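Side-chain contact in ribosome-binding factor A (Thermus thermophilus, PDB 2DYJ), which assists late maturation of the 30S ribosomal subunit and is required for efficient processing of 16S rRNA: residues A35-K40 with V44-V49. Numbering follows the deposited sequence.
Sequences AVRLSK and VLSVYV
One face of the Arg-37 guanidinium receives the phenol end of Tyr-48, whose OH lies 2.9 Å from NH2 of Arg-37 at an angle too poor for a hydrogen bond; the two planes stand 81° apart, and Ser-46 OG sits at the guanidinium edge. The Tyr-48 ring turns its own edge to the neighbouring strand, with CD2 beside Ala-35 O, which lies near the ring plane, and CE2 near CB of Arg-37. Bent at its third torsion (58°), the arginine chain brings its head against the hydroxyl. Ser-46 OG has its hydrogen-bond partner in Glu-86 of strand 84-89, while Pro-94 touches both Arg-37 and Tyr-48. On the opposite side of the hairpin, Val-36, Leu-38, Leu-45 and Val-47 form an apolar face, where Leu-45 CD1 wedges between Val-36 CB, at 3.8 Å, and Leu-38 CD1, at 3.5 Å, the two leucines crossing at about a right angle. Leu-8, Leu-12 and Leu-16 of helix 5-21 pack onto this side. Arg-37 N donates to Ser-46 O (2.9 Å), and Ser-46 N donates back to Arg-37 O. At the turn, Ser-39 N donates to Val-44 O, and Val-44 N returns a nearly straight bond to Ser-39 OG, set by a first torsion of 57°; Asp-41 OD1 also bonds this hydroxyl. Together the segments form an antiparallel beta hairpin within the mixed sheet of this KH-domain protein, its leucine and valine face against helix 5-21.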
loop_
_atom_site.group_PDB
_atom_site.type_symbol
_atom_site.label_atom_id
_atom_site.label_comp_id
_atom_site.label_asym_id
_atom_site.label_seq_id
_atom_site.Cartn_x
_atom_site.Cartn_y
_atom_site.Cartn_z
ATOM N N ALA A 35 1.684 -0.298 8.155
ATOM C CA ALA A 35 2.266 1.037 8.104
ATOM C C ALA A 35 2.722 1.356 6.693
ATOM O O ALA A 35 2.769 0.476 5.846
ATOM C CB ALA A 35 3.454 1.098 9.060
ATOM N N VAL A 36 3.017 2.626 6.444
ATOM C CA VAL A 36 3.540 3.064 5.153
ATOM C C VAL A 36 4.580 4.115 5.467
ATOM O O VAL A 36 4.522 4.766 6.514
ATOM C CB VAL A 36 2.450 3.675 4.225
ATOM C CG1 VAL A 36 1.308 2.676 4.053
ATOM C CG2 VAL A 36 1.932 5.007 4.789
ATOM N N ARG A 37 5.545 4.269 4.572
ATOM C CA ARG A 37 6.586 5.268 4.748
ATOM C C ARG A 37 6.880 5.821 3.361
ATOM O O ARG A 37 7.170 5.064 2.437
ATOM C CB ARG A 37 7.833 4.620 5.344
ATOM C CG ARG A 37 8.994 5.579 5.549
ATOM C CD ARG A 37 10.268 4.799 5.855
ATOM N NE ARG A 37 10.578 3.864 4.772
ATOM C CZ ARG A 37 11.563 2.973 4.807
ATOM N NH1 ARG A 37 12.348 2.888 5.878
ATOM N NH2 ARG A 37 11.762 2.164 3.770
ATOM N N LEU A 38 6.771 7.135 3.213
ATOM C CA LEU A 38 7.015 7.781 1.923
ATOM C C LEU A 38 8.480 8.180 1.812
ATOM O O LEU A 38 9.091 8.575 2.809
ATOM C CB LEU A 38 6.119 9.022 1.808
ATOM C CG LEU A 38 5.788 9.618 0.440
ATOM C CD1 LEU A 38 5.145 8.579 -0.453
ATOM C CD2 LEU A 38 4.847 10.808 0.635
ATOM N N SER A 39 9.055 8.058 0.614
ATOM C CA SER A 39 10.445 8.454 0.405
ATOM C C SER A 39 10.557 9.973 0.572
ATOM O O SER A 39 9.567 10.702 0.445
ATOM C CB SER A 39 10.937 8.024 -0.998
ATOM O OG SER A 39 10.134 8.558 -2.043
ATOM N N LYS A 40 11.765 10.440 0.866
ATOM C CA LYS A 40 12.033 11.866 1.082
ATOM C C LYS A 40 11.348 12.799 0.089
ATOM O O LYS A 40 10.785 13.822 0.472
ATOM C CB LYS A 40 13.544 12.125 1.022
ATOM C CG LYS A 40 14.377 11.243 1.938
ATOM C CD LYS A 40 15.863 11.366 1.598
ATOM C CE LYS A 40 16.717 10.424 2.436
ATOM N NZ LYS A 40 18.149 10.452 2.013
ATOM N N VAL A 44 8.250 7.286 -3.869
ATOM C CA VAL A 44 7.836 5.919 -3.572
ATOM C C VAL A 44 7.262 5.783 -2.173
ATOM O O VAL A 44 7.773 6.364 -1.221
ATOM C CB VAL A 44 9.043 4.950 -3.677
ATOM C CG1 VAL A 44 8.627 3.519 -3.281
ATOM C CG2 VAL A 44 9.614 4.986 -5.082
ATOM N N LEU A 45 6.209 4.982 -2.063
ATOM C CA LEU A 45 5.579 4.713 -0.774
ATOM C C LEU A 45 5.843 3.244 -0.476
ATOM O O LEU A 45 5.491 2.356 -1.271
ATOM C CB LEU A 45 4.058 4.956 -0.841
ATOM C CG LEU A 45 3.310 4.770 0.484
ATOM C CD1 LEU A 45 3.603 5.970 1.375
ATOM C CD2 LEU A 45 1.818 4.643 0.260
ATOM N N SER A 46 6.514 2.990 0.644
ATOM C CA SER A 46 6.778 1.616 1.080
ATOM C C SER A 46 5.566 1.274 1.919
ATOM O O SER A 46 5.205 2.028 2.825
ATOM C CB SER A 46 8.047 1.549 1.932
ATOM O OG SER A 46 9.181 1.835 1.138
ATOM N N VAL A 47 4.951 0.134 1.622
ATOM C CA VAL A 47 3.726 -0.312 2.287
ATOM C C VAL A 47 4.016 -1.620 2.994
ATOM O O VAL A 47 4.349 -2.606 2.355
ATOM C CB VAL A 47 2.618 -0.540 1.232
ATOM C CG1 VAL A 47 1.300 -0.900 1.921
ATOM C CG2 VAL A 47 2.451 0.721 0.348
ATOM N N TYR A 48 3.910 -1.613 4.319
ATOM C CA TYR A 48 4.216 -2.798 5.129
ATOM C C TYR A 48 2.931 -3.536 5.486
ATOM O O TYR A 48 2.036 -2.982 6.115
ATOM C CB TYR A 48 4.970 -2.346 6.377
ATOM C CG TYR A 48 6.235 -1.578 6.045
ATOM C CD1 TYR A 48 7.439 -2.237 5.781
ATOM C CD2 TYR A 48 6.207 -0.191 5.907
ATOM C CE1 TYR A 48 8.577 -1.523 5.377
ATOM C CE2 TYR A 48 7.336 0.525 5.510
ATOM C CZ TYR A 48 8.511 -0.141 5.246
ATOM O OH TYR A 48 9.608 0.589 4.852
ATOM N N VAL A 49 2.848 -4.802 5.092
ATOM C CA VAL A 49 1.623 -5.554 5.313
ATOM C C VAL A 49 1.745 -6.845 6.108
ATOM O O VAL A 49 2.804 -7.478 6.131
ATOM C CB VAL A 49 0.983 -5.909 3.957
ATOM C CG1 VAL A 49 0.668 -4.646 3.195
ATOM C CG2 VAL A 49 1.947 -6.782 3.134
#